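Local coordinates for 7,8-dihydro-6-hydroxymethylpterin pyrophosphokinase-dihydropteroate synthase (PDB 6JWS), which probably catalyses two successive steps of folate biosynthesis, pyrophosphorylation of 6-hydroxymethyl-7,8-dihydropterin by ATP and condensation of the product with 4-aminobenzoate to 7,8-dihydropteroate, at residues B[112-117]-B[335-340]; B[210-215]-B[331-336]; B[455-460]-B[489-494]; B[461-466]-B[475-480]. The protein carries 1 engineered substitution. One frame throughout, in Å; residues are numbered along the deposited sequence.

Interaction 1: B[112-117]-B[335-340]; sequences TFLKNG and DMIPEY
Y340 lays its ring on that of F113 in an offset stack, a compact example of how a helix-borne and a loop-borne aromatic can join segments distant in sequence. The ring centroids are 4.5 Å apart and the planes are near-parallel, tilted by 17°. The offset shows at the ring margins: F113 CZ lies over the rim of the tyrosine, 3.5 Å from Y340 CZ, while Y340 CE1 sits over the rim of the phenylalanine. The two side chains cross at about a right angle. Y340 places CG anti to its own N (chi1 -175°), carrying the ring back from the loop to the end of helix 108-114. The hydroxyl end lies by the phenylalanine, Y340 OH 3.3 Å from F113 CE1. There a water in the plane of the tyrosine ring accepts a hydrogen bond from Y340 OH at 3.1 Å and donates to F113 O and N116 OD1, tying the hydroxyl to the last turn of the helix and the loop after it. L114 O approaches the tyrosine at its edge. Next to the stack, L114 adds an apolar touch, its CD2 branch 3.7 Å from I337 CG2. I337 also opens the type I beta turn that ends at Y340, whose N bonds back to I337 O. In the HPPK part of the chain, F113 rests on I17 and V19 of strand 16-24, Y340 meets F213 edge-to-face and touches I349 of helix 349-364, and the contact thus lies between the central antiparallel sheet and its covering helices and loops.

Interaction 2: B[210-215]-B[331-336]; sequences DILFFN and LCLNDM. With MG (magnesium ion), chain K; ATP (adenosine-5'-triphosphate), chain J.
L333 reaches from helix 327-336 with both methyl branches, one to each of two consecutive residues of strand 208-214. Its CD2 meets L212 CD1 at 3.8 Å, and its CD1 comes to the edge of the F213 ring, near the ring plane, 3.9 Å from CE2. These two apolar touches form the close part of a small, wholly buried contact; C332 and M336 also direct their CB atoms at the strand but stop short of it, packing on T167 of strand 163-172 in the same sheet. That two adjacent strand residues can face one leucine follows from a classic beta bulge: L212 and F213 both stand opposite V19 of strand 16-24, the next strand of the HPPK sheet. The looser side is that of N334 and D335, partly exposed and turned from the strand, where N334 bonds to R350 and D335 to Y53 and Y55. At the far end of the strand, I211 reads the adenine edge through its backbone, N donating to ATP N1 at 3.1 Å and almost straight (176°), while ATP N6 donates to I211 O at 2.8 Å. One residue earlier, D210 OD1 binds the magnesium ion at 2.3 Å, together with D208, two ATP phosphate oxygens and a water.

Interaction 3: B[455-460]-B[489-494]; sequences VLQLFQ and FKECVD
L456 and C492 make the close contact between helices 448-464 and 486-494, with one methyl branch of the leucine, CD1, lying 3.9 Å from C492 SG. The two side chains are directed differently: the CB of L456 points at the facing helix, whereas that of C492 leaves its helix obliquely to the line between the two. CG of L456 and SG of C492 are each anti to the carbonyl carbon of their own residue; for C492 (chi1 -69°) this brings the sulfur round to the leucine methyl. The backbones stay well separated, L456 CA and C492 CA being 8.2 Å apart, and little surface is buried, so this is a light touch of two helices instead of an interlocked interface. Both helices belong to the pterin-binding TIM barrel of the DHPS part, where they lie on the outside of the parallel strands; L456 also packs on I431 and I479, and C492 on I481, from strands 428-432 and 478-482. V498 touches both L456 and C492, so a third apolar residue borders the pair. Beside this pair, Q457 and E491 extend their long side chains toward one another, yet Q457 NE2 remains 4.5 Å from E491 OE2, a distance of proximity alone. The carboxylate of E491 has its stronger partner in R449, with which OE2 forms a salt bridge, so that the polar link between the two helices starts from an earlier turn of helix 448-464 than the one that carries Q457.

Interaction 4: B[461-466]-B[475-480]; sequences KEWNDI and AKPIIS
The return from helix 448-464 to strand 478-482, an alpha-to-beta connection of the DHPS barrel, is closed by W463 near the helix end and the residues that lead into the strand. The aliphatic part of K476 lies over one face of the indole: its CG is 3.9 Å from the centroid of the five-membered ring and 23° off the ring normal, a CH-pi contact. The lysine is stretched out (chi1 -166°, fully extended beyond CG), and successive carbons follow the rings, from CB near W463 CZ2 at 3.7 Å to CE at 3.8 Å from W463 CD1. In this TIM barrel, the parallel strand that begins just beyond P477 is flanked by strands 428-432 and 500-503, and the tryptophan thus packs on the approach to the barrel wall. P477 and the tryptophan approach from opposite directions, and P477 CD lies over the same face as K476, at the six-membered end, 4.1 Å from W463 CZ3. K476 CA comes to 3.5 Å from W463 CZ2; the nearby carbonyl of A475, a poorly ordered residue, is a less certain neighbour. F419 of helix 411-424 also touches W463, while P477 packs on I422 of that helix.

Followed from the N terminus, the chain first opens interaction 1 at 112-117, then interaction 2 at 210-215, inside the span of interaction 1; the two end on the same stretch, sharing D335 and M336. Their centres lie 10 Å apart, and F113 packs against N215 between them, so the two join the edge strand of the HPPK sheet, helix 108-114, helix 327-336 and the loop after it. Only later does the chain enter the DHPS barrel. There interaction 4, across a short connection, is nested within interaction 3, and both start from helix 448-464, with F459 touching P477. The two pairs are about 38 to 44 Å apart between centres and do not touch.

Interaction 1: B[112-117]-B[335-340]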
# COMPACT_ATOMS: atom_id res chain seq x y z
N THR B 112 39.60 22.06 -5.37
CA THR B 112 40.30 22.49 -6.57
C THR B 112 40.00 21.50 -7.70
O THR B 112 39.67 21.90 -8.81
CB THR B 112 41.80 22.65 -6.26
OG1 THR B 112 41.89 23.84 -5.48
CG2 THR B 112 42.67 22.77 -7.49
N PHE B 113 40.12 20.20 -7.39
CA PHE B 113 39.85 19.16 -8.36
C PHE B 113 38.41 19.26 -8.89
O PHE B 113 38.22 19.16 -10.09
CB PHE B 113 40.24 17.78 -7.81
CG PHE B 113 39.58 16.63 -8.53
CD1 PHE B 113 40.21 16.01 -9.60
CD2 PHE B 113 38.34 16.16 -8.12
CE1 PHE B 113 39.60 14.94 -10.25
CE2 PHE B 113 37.72 15.10 -8.78
CZ PHE B 113 38.36 14.49 -9.84
N LEU B 114 37.43 19.51 -8.00
CA LEU B 114 36.01 19.54 -8.36
C LEU B 114 35.67 20.72 -9.27
O LEU B 114 34.88 20.57 -10.20
CB LEU B 114 35.14 19.58 -7.10
CG LEU B 114 35.08 18.29 -6.28
CD1 LEU B 114 34.23 18.50 -5.03
CD2 LEU B 114 34.55 17.13 -7.11
N LYS B 115 36.20 21.91 -8.98
CA LYS B 115 36.20 22.97 -9.97
C LYS B 115 37.26 22.54 -10.98
O LYS B 115 37.69 21.39 -10.97
CB LYS B 115 36.52 24.32 -9.32
CG LYS B 115 35.69 24.73 -8.11
CD LYS B 115 36.08 26.11 -7.59
CE LYS B 115 35.20 26.67 -6.49
NZ LYS B 115 35.97 26.92 -5.25
N ASN B 116 37.73 23.43 -11.85
CA ASN B 116 38.92 22.99 -12.56
C ASN B 116 40.07 23.96 -12.29
O ASN B 116 40.64 24.51 -13.22
CB ASN B 116 38.64 22.60 -14.01
CG ASN B 116 38.27 21.14 -14.15
OD1 ASN B 116 39.14 20.26 -14.14
ND2 ASN B 116 36.98 20.86 -14.28
N GLY B 117 40.39 24.12 -11.00
CA GLY B 117 41.37 25.09 -10.55
C GLY B 117 42.77 24.71 -11.03
O GLY B 117 43.04 23.54 -11.28
N ASP B 335 27.23 9.36 -7.50
CA ASP B 335 26.99 9.47 -6.07
C ASP B 335 27.96 10.47 -5.45
O ASP B 335 27.57 11.19 -4.52
CB ASP B 335 27.23 8.15 -5.33
CG ASP B 335 26.20 7.06 -5.59
OD1 ASP B 335 25.07 7.38 -5.98
OD2 ASP B 335 26.55 5.90 -5.40
N MET B 336 29.21 10.49 -5.95
CA MET B 336 30.32 11.21 -5.34
C MET B 336 30.45 12.60 -5.94
O MET B 336 30.51 13.57 -5.19
CB MET B 336 31.68 10.50 -5.52
CG MET B 336 31.67 9.02 -5.17
SD MET B 336 33.37 8.40 -5.01
CE MET B 336 34.03 8.80 -6.62
N ILE B 337 30.49 12.70 -7.28
CA ILE B 337 30.95 13.93 -7.93
C ILE B 337 30.05 14.24 -9.12
O ILE B 337 30.52 14.39 -10.25
CB ILE B 337 32.43 13.82 -8.34
CG1 ILE B 337 32.66 12.69 -9.36
CG2 ILE B 337 33.33 13.67 -7.11
CD1 ILE B 337 34.12 12.46 -9.73
N PRO B 338 28.73 14.41 -8.88
CA PRO B 338 27.77 14.61 -9.97
C PRO B 338 28.07 15.84 -10.83
O PRO B 338 27.78 15.85 -12.03
CB PRO B 338 26.42 14.80 -9.25
CG PRO B 338 26.79 15.17 -7.82
CD PRO B 338 28.10 14.47 -7.55
N GLU B 339 28.70 16.86 -10.24
CA GLU B 339 28.89 18.12 -10.94
C GLU B 339 30.24 18.18 -11.65
O GLU B 339 30.51 19.15 -12.34
CB GLU B 339 28.64 19.32 -10.03
CG GLU B 339 27.19 19.44 -9.58
CD GLU B 339 26.15 19.38 -10.70
OE1 GLU B 339 26.35 20.07 -11.74
OE2 GLU B 339 25.14 18.64 -10.54
N TYR B 340 31.07 17.14 -11.49
CA TYR B 340 32.41 17.13 -12.09
C TYR B 340 32.31 17.10 -13.61
O TYR B 340 31.52 16.34 -14.19
CB TYR B 340 33.21 15.92 -11.61
CG TYR B 340 34.64 15.88 -12.07
CD1 TYR B 340 35.54 16.88 -11.71
CD2 TYR B 340 35.12 14.85 -12.87
CE1 TYR B 340 36.86 16.86 -12.12
CE2 TYR B 340 36.45 14.81 -13.29
CZ TYR B 340 37.31 15.83 -12.92
OH TYR B 340 38.62 15.82 -13.30
O HOH W 1 40.08 18.27 -12.15

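Interaction 2: B[210-215]-B[331-336]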
# COMPACT_ATOMS: atom_id res chain seq x y z
N ASP B 210 41.00 0.18 -10.56
CA ASP B 210 41.26 0.98 -11.75
C ASP B 210 41.44 2.42 -11.31
O ASP B 210 40.90 2.81 -10.29
CB ASP B 210 40.08 0.94 -12.72
CG ASP B 210 39.90 -0.43 -13.33
OD1 ASP B 210 40.93 -1.09 -13.58
OD2 ASP B 210 38.74 -0.85 -13.54
N ILE B 211 42.20 3.20 -12.09
CA ILE B 211 42.28 4.62 -11.83
C ILE B 211 41.36 5.30 -12.82
O ILE B 211 41.55 5.14 -14.02
CB ILE B 211 43.71 5.17 -11.94
CG1 ILE B 211 44.71 4.34 -11.11
CG2 ILE B 211 43.75 6.64 -11.57
CD1 ILE B 211 46.13 4.85 -11.21
N LEU B 212 40.36 6.03 -12.33
CA LEU B 212 39.40 6.64 -13.23
C LEU B 212 39.87 8.05 -13.57
O LEU B 212 39.78 8.49 -14.70
CB LEU B 212 38.01 6.65 -12.58
CG LEU B 212 37.42 5.28 -12.24
CD1 LEU B 212 36.16 5.43 -11.38
CD2 LEU B 212 37.12 4.46 -13.49
N PHE B 213 40.33 8.78 -12.56
CA PHE B 213 40.78 10.13 -12.78
C PHE B 213 42.02 10.37 -11.93
O PHE B 213 42.20 9.71 -10.91
CB PHE B 213 39.70 11.15 -12.39
CG PHE B 213 38.46 11.14 -13.24
CD1 PHE B 213 38.49 11.62 -14.55
CD2 PHE B 213 37.25 10.69 -12.73
CE1 PHE B 213 37.33 11.64 -15.33
CE2 PHE B 213 36.10 10.71 -13.51
CZ PHE B 213 36.14 11.18 -14.80
N PHE B 214 42.84 11.31 -12.37
CA PHE B 214 44.00 11.74 -11.61
C PHE B 214 44.22 13.21 -11.94
O PHE B 214 44.65 13.55 -13.05
CB PHE B 214 45.21 10.86 -11.95
CG PHE B 214 46.36 10.97 -10.97
CD1 PHE B 214 47.05 12.16 -10.81
CD2 PHE B 214 46.75 9.87 -10.23
CE1 PHE B 214 48.10 12.25 -9.90
CE2 PHE B 214 47.80 9.96 -9.33
CZ PHE B 214 48.48 11.14 -9.18
N ASN B 215 43.88 14.07 -10.99
CA ASN B 215 43.83 15.49 -11.26
C ASN B 215 43.04 15.69 -12.55
O ASN B 215 42.13 14.90 -12.84
CB ASN B 215 45.23 16.11 -11.20
CG ASN B 215 45.84 16.00 -9.82
OD1 ASN B 215 45.12 15.89 -8.82
ND2 ASN B 215 47.16 16.02 -9.74
N LEU B 331 27.29 5.34 -12.65
CA LEU B 331 26.42 5.13 -11.51
C LEU B 331 27.12 5.49 -10.18
O LEU B 331 26.59 6.27 -9.40
CB LEU B 331 25.96 3.66 -11.57
CG LEU B 331 25.08 3.11 -10.43
CD1 LEU B 331 23.69 3.75 -10.42
CD2 LEU B 331 24.95 1.60 -10.57
N CYS B 332 28.34 4.96 -9.97
CA CYS B 332 29.16 5.22 -8.78
C CYS B 332 29.64 6.67 -8.72
O CYS B 332 29.56 7.29 -7.67
CB CYS B 332 30.38 4.32 -8.73
SG CYS B 332 29.97 2.60 -8.34
N LEU B 333 30.18 7.21 -9.83
CA LEU B 333 30.68 8.58 -9.86
C LEU B 333 29.54 9.56 -9.58
O LEU B 333 29.77 10.64 -9.02
CB LEU B 333 31.30 8.89 -11.23
CG LEU B 333 32.53 8.07 -11.63
CD1 LEU B 333 32.99 8.42 -13.05
CD2 LEU B 333 33.69 8.28 -10.67
N ASN B 334 28.31 9.20 -10.00
CA ASN B 334 27.18 10.11 -9.85
C ASN B 334 26.86 10.33 -8.37
O ASN B 334 26.25 11.33 -8.02
CB ASN B 334 25.95 9.63 -10.65
CG ASN B 334 24.72 10.50 -10.47
OD1 ASN B 334 24.73 11.69 -10.78
ND2 ASN B 334 23.65 9.91 -9.97
N ASP B 335 27.23 9.36 -7.50
CA ASP B 335 26.99 9.47 -6.07
C ASP B 335 27.96 10.47 -5.45
O ASP B 335 27.57 11.19 -4.52
CB ASP B 335 27.23 8.15 -5.33
CG ASP B 335 26.20 7.06 -5.59
OD1 ASP B 335 25.07 7.38 -5.98
OD2 ASP B 335 26.55 5.90 -5.40
N MET B 336 29.21 10.49 -5.95
CA MET B 336 30.32 11.21 -5.34
C MET B 336 30.45 12.60 -5.94
O MET B 336 30.51 13.57 -5.19
CB MET B 336 31.68 10.50 -5.52
CG MET B 336 31.67 9.02 -5.17
SD MET B 336 33.37 8.40 -5.01
CE MET B 336 34.03 8.80 -6.62
MG MG K . 40.77 -3.15 -14.59
PG ATP J . 41.13 -2.04 -17.49
O1G ATP J . 39.62 -2.17 -17.48
O2G ATP J . 41.64 -1.15 -18.62
O3G ATP J . 41.67 -1.62 -16.14
PB ATP J . 41.14 -5.03 -17.76
O1B ATP J . 41.97 -5.88 -18.66
O2B ATP J . 39.65 -5.04 -17.91
O3B ATP J . 41.70 -3.53 -17.82
PA ATP J . 42.77 -5.20 -15.34
O1A ATP J . 42.51 -4.05 -14.42
O2A ATP J . 43.17 -6.51 -14.73
O3A ATP J . 41.47 -5.43 -16.25
O5' ATP J . 43.85 -4.78 -16.44
C5' ATP J . 44.35 -3.41 -16.43
C4' ATP J . 45.17 -3.17 -17.67
O4' ATP J . 44.78 -1.91 -18.28
C3' ATP J . 46.68 -3.06 -17.44
O3' ATP J . 47.36 -3.63 -18.56
C2' ATP J . 46.88 -1.55 -17.25
O2' ATP J . 48.14 -1.06 -17.62
C1' ATP J . 45.85 -0.99 -18.22
N9 ATP J . 45.34 0.33 -17.82
C8 ATP J . 45.29 1.45 -18.61
N7 ATP J . 44.79 2.48 -17.98
C5 ATP J . 44.46 2.00 -16.72
C6 ATP J . 43.87 2.62 -15.60
N6 ATP J . 43.51 3.89 -15.58
N1 ATP J . 43.69 1.86 -14.49
C2 ATP J . 44.07 0.57 -14.52
N3 ATP J . 44.63 -0.11 -15.52
C4 ATP J . 44.80 0.67 -16.60
O HOH W 2 38.59 -2.88 -15.21

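Interaction 3: B[455-460]-B[489-494]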
# COMPACT_ATOMS: atom_id res chain seq x y z
N VAL B 455 25.54 -5.73 30.32
CA VAL B 455 24.52 -6.43 29.54
C VAL B 455 25.14 -6.98 28.26
O VAL B 455 24.95 -8.16 27.94
CB VAL B 455 23.32 -5.52 29.22
CG1 VAL B 455 22.45 -6.15 28.15
CG2 VAL B 455 22.50 -5.25 30.48
N LEU B 456 25.90 -6.13 27.55
CA LEU B 456 26.43 -6.55 26.26
C LEU B 456 27.46 -7.65 26.45
O LEU B 456 27.57 -8.52 25.57
CB LEU B 456 27.04 -5.36 25.52
CG LEU B 456 26.04 -4.43 24.84
CD1 LEU B 456 26.72 -3.19 24.29
CD2 LEU B 456 25.27 -5.16 23.75
N GLN B 457 28.23 -7.57 27.56
CA GLN B 457 29.23 -8.57 27.93
C GLN B 457 28.58 -9.92 28.20
O GLN B 457 29.03 -10.94 27.70
CB GLN B 457 30.05 -8.08 29.13
CG GLN B 457 31.29 -7.29 28.75
CD GLN B 457 31.86 -6.45 29.86
OE1 GLN B 457 31.24 -6.23 30.91
NE2 GLN B 457 33.06 -5.93 29.63
N LEU B 458 27.50 -9.93 29.00
CA LEU B 458 26.76 -11.15 29.30
C LEU B 458 26.14 -11.72 28.02
O LEU B 458 26.17 -12.94 27.80
CB LEU B 458 25.71 -10.83 30.37
CG LEU B 458 24.87 -12.01 30.87
CD1 LEU B 458 25.75 -13.14 31.40
CD2 LEU B 458 23.89 -11.58 31.96
N PHE B 459 25.62 -10.85 27.14
CA PHE B 459 25.04 -11.34 25.90
C PHE B 459 26.09 -12.07 25.06
O PHE B 459 25.81 -13.14 24.51
CB PHE B 459 24.38 -10.23 25.07
CG PHE B 459 23.86 -10.75 23.76
CD1 PHE B 459 22.66 -11.44 23.69
CD2 PHE B 459 24.61 -10.59 22.60
CE1 PHE B 459 22.21 -11.94 22.48
CE2 PHE B 459 24.15 -11.10 21.39
CZ PHE B 459 22.96 -11.78 21.34
N GLN B 460 27.27 -11.46 24.94
CA GLN B 460 28.37 -12.01 24.15
C GLN B 460 28.71 -13.40 24.70
O GLN B 460 28.85 -14.36 23.94
CB GLN B 460 29.53 -11.00 24.16
CG GLN B 460 30.83 -11.47 23.49
CD GLN B 460 32.03 -10.59 23.74
OE1 GLN B 460 32.40 -10.30 24.88
NE2 GLN B 460 32.70 -10.16 22.67
N PHE B 489 31.02 4.09 23.39
CA PHE B 489 31.18 3.44 22.11
C PHE B 489 32.56 2.78 22.00
O PHE B 489 32.65 1.68 21.48
CB PHE B 489 30.91 4.35 20.91
CG PHE B 489 30.81 3.59 19.60
CD1 PHE B 489 29.80 2.66 19.38
CD2 PHE B 489 31.72 3.79 18.57
CE1 PHE B 489 29.70 1.96 18.19
CE2 PHE B 489 31.60 3.12 17.36
CZ PHE B 489 30.60 2.19 17.18
N LYS B 490 33.62 3.48 22.47
CA LYS B 490 34.98 2.95 22.39
C LYS B 490 35.12 1.62 23.14
O LYS B 490 35.66 0.66 22.61
CB LYS B 490 36.00 3.99 22.88
CG LYS B 490 37.45 3.53 22.80
CD LYS B 490 38.47 4.62 23.15
CE LYS B 490 39.83 4.07 23.53
NZ LYS B 490 40.31 3.05 22.57
N GLU B 491 34.59 1.53 24.35
CA GLU B 491 34.73 0.31 25.13
C GLU B 491 33.96 -0.82 24.43
O GLU B 491 34.38 -1.97 24.50
CB GLU B 491 34.25 0.51 26.57
CG GLU B 491 34.57 -0.67 27.48
CD GLU B 491 34.02 -0.61 28.90
OE1 GLU B 491 33.36 0.38 29.26
OE2 GLU B 491 34.21 -1.59 29.64
N CYS B 492 32.86 -0.49 23.75
CA CYS B 492 32.07 -1.50 23.07
C CYS B 492 32.80 -2.04 21.86
O CYS B 492 32.85 -3.25 21.68
CB CYS B 492 30.70 -0.98 22.67
SG CYS B 492 29.63 -0.67 24.09
N VAL B 493 33.40 -1.16 21.04
CA VAL B 493 34.07 -1.68 19.85
C VAL B 493 35.37 -2.39 20.23
O VAL B 493 35.71 -3.40 19.62
CB VAL B 493 34.19 -0.70 18.66
CG1 VAL B 493 32.82 -0.32 18.11
CG2 VAL B 493 34.99 0.55 18.96
N ASP B 494 36.09 -1.88 21.25
CA ASP B 494 37.34 -2.50 21.69
C ASP B 494 37.10 -3.96 22.07
O ASP B 494 37.93 -4.81 21.81
CB ASP B 494 38.01 -1.74 22.84
CG ASP B 494 38.70 -0.44 22.45
OD1 ASP B 494 38.88 -0.21 21.24
OD2 ASP B 494 39.06 0.33 23.38

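Interaction 4: B[461-466]-B[475-480]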
# COMPACT_ATOMS: atom_id res chain seq x y z
N LYS B 461 28.78 -13.52 26.03
CA LYS B 461 29.15 -14.75 26.71
C LYS B 461 28.11 -15.84 26.45
O LYS B 461 28.47 -16.94 26.06
CB LYS B 461 29.40 -14.49 28.20
CG LYS B 461 29.74 -15.71 29.04
CD LYS B 461 29.37 -15.54 30.51
CE LYS B 461 28.69 -16.75 31.11
NZ LYS B 461 27.75 -16.39 32.21
N GLU B 462 26.82 -15.52 26.64
CA GLU B 462 25.75 -16.47 26.39
C GLU B 462 25.71 -16.87 24.91
O GLU B 462 25.48 -18.04 24.58
CB GLU B 462 24.39 -15.92 26.83
CG GLU B 462 24.30 -15.59 28.31
CD GLU B 462 24.43 -16.74 29.31
OE1 GLU B 462 25.38 -17.55 29.17
OE2 GLU B 462 23.60 -16.81 30.24
N TRP B 463 25.91 -15.92 24.00
CA TRP B 463 25.86 -16.26 22.59
C TRP B 463 26.92 -17.31 22.30
O TRP B 463 26.67 -18.26 21.56
CB TRP B 463 26.02 -15.05 21.65
CG TRP B 463 25.87 -15.48 20.23
CD1 TRP B 463 26.87 -15.76 19.34
CD2 TRP B 463 24.64 -15.79 19.55
NE1 TRP B 463 26.35 -16.18 18.15
CE2 TRP B 463 24.98 -16.21 18.25
CE3 TRP B 463 23.28 -15.72 19.90
CZ2 TRP B 463 24.02 -16.56 17.31
CZ3 TRP B 463 22.33 -16.06 18.97
CH2 TRP B 463 22.70 -16.47 17.69
N ASN B 464 28.11 -17.08 22.86
CA ASN B 464 29.30 -17.89 22.60
C ASN B 464 29.11 -19.30 23.16
O ASN B 464 29.66 -20.25 22.61
CB ASN B 464 30.56 -17.21 23.15
CG ASN B 464 31.02 -16.04 22.31
OD1 ASN B 464 30.91 -16.06 21.08
ND2 ASN B 464 31.57 -15.03 22.95
N ASP B 465 28.31 -19.43 24.24
CA ASP B 465 28.01 -20.72 24.84
C ASP B 465 27.02 -21.47 23.95
O ASP B 465 25.87 -21.70 24.32
CB ASP B 465 27.49 -20.58 26.28
CG ASP B 465 28.51 -20.12 27.32
OD1 ASP B 465 29.68 -19.87 26.94
OD2 ASP B 465 28.12 -20.02 28.50
N ILE B 466 27.50 -21.83 22.75
CA ILE B 466 26.73 -22.54 21.75
C ILE B 466 27.70 -23.37 20.90
O ILE B 466 28.67 -22.83 20.37
CB ILE B 466 25.86 -21.57 20.91
CG1 ILE B 466 24.56 -22.22 20.43
CG2 ILE B 466 26.63 -20.92 19.77
CD1 ILE B 466 23.51 -22.36 21.51
N ALA B 475 23.23 -17.07 12.50
CA ALA B 475 21.94 -16.58 12.98
C ALA B 475 22.14 -15.44 13.98
O ALA B 475 21.19 -15.04 14.67
CB ALA B 475 21.14 -17.72 13.56
N LYS B 476 23.37 -14.90 14.06
CA LYS B 476 23.70 -13.91 15.07
C LYS B 476 23.05 -12.58 14.71
O LYS B 476 23.20 -12.10 13.59
CB LYS B 476 25.21 -13.76 15.27
CG LYS B 476 25.58 -13.01 16.54
CD LYS B 476 27.07 -12.85 16.75
CE LYS B 476 27.42 -12.25 18.09
NZ LYS B 476 28.76 -11.62 18.06
N PRO B 477 22.30 -11.96 15.65
CA PRO B 477 21.71 -10.65 15.42
C PRO B 477 22.82 -9.60 15.41
O PRO B 477 23.85 -9.77 16.06
CB PRO B 477 20.73 -10.44 16.58
CG PRO B 477 21.26 -11.34 17.67
CD PRO B 477 21.97 -12.49 16.98
N ILE B 478 22.61 -8.58 14.59
CA ILE B 478 23.44 -7.40 14.55
C ILE B 478 23.11 -6.61 15.81
O ILE B 478 21.94 -6.58 16.23
CB ILE B 478 23.11 -6.66 13.24
CG1 ILE B 478 23.28 -7.61 12.05
CG2 ILE B 478 23.94 -5.40 13.10
CD1 ILE B 478 22.90 -7.03 10.70
N ILE B 479 24.13 -6.03 16.44
CA ILE B 479 23.93 -5.27 17.66
C ILE B 479 24.17 -3.79 17.38
O ILE B 479 25.25 -3.39 16.95
CB ILE B 479 24.82 -5.78 18.82
CG1 ILE B 479 24.60 -7.27 19.11
CG2 ILE B 479 24.62 -4.95 20.07
CD1 ILE B 479 23.15 -7.64 19.33
N SER B 480 23.18 -2.98 17.75
CA SER B 480 23.28 -1.53 17.65
C SER B 480 23.29 -0.91 19.05
O SER B 480 22.51 -1.30 19.93
CB SER B 480 22.11 -1.03 16.82
OG SER B 480 22.11 0.38 16.78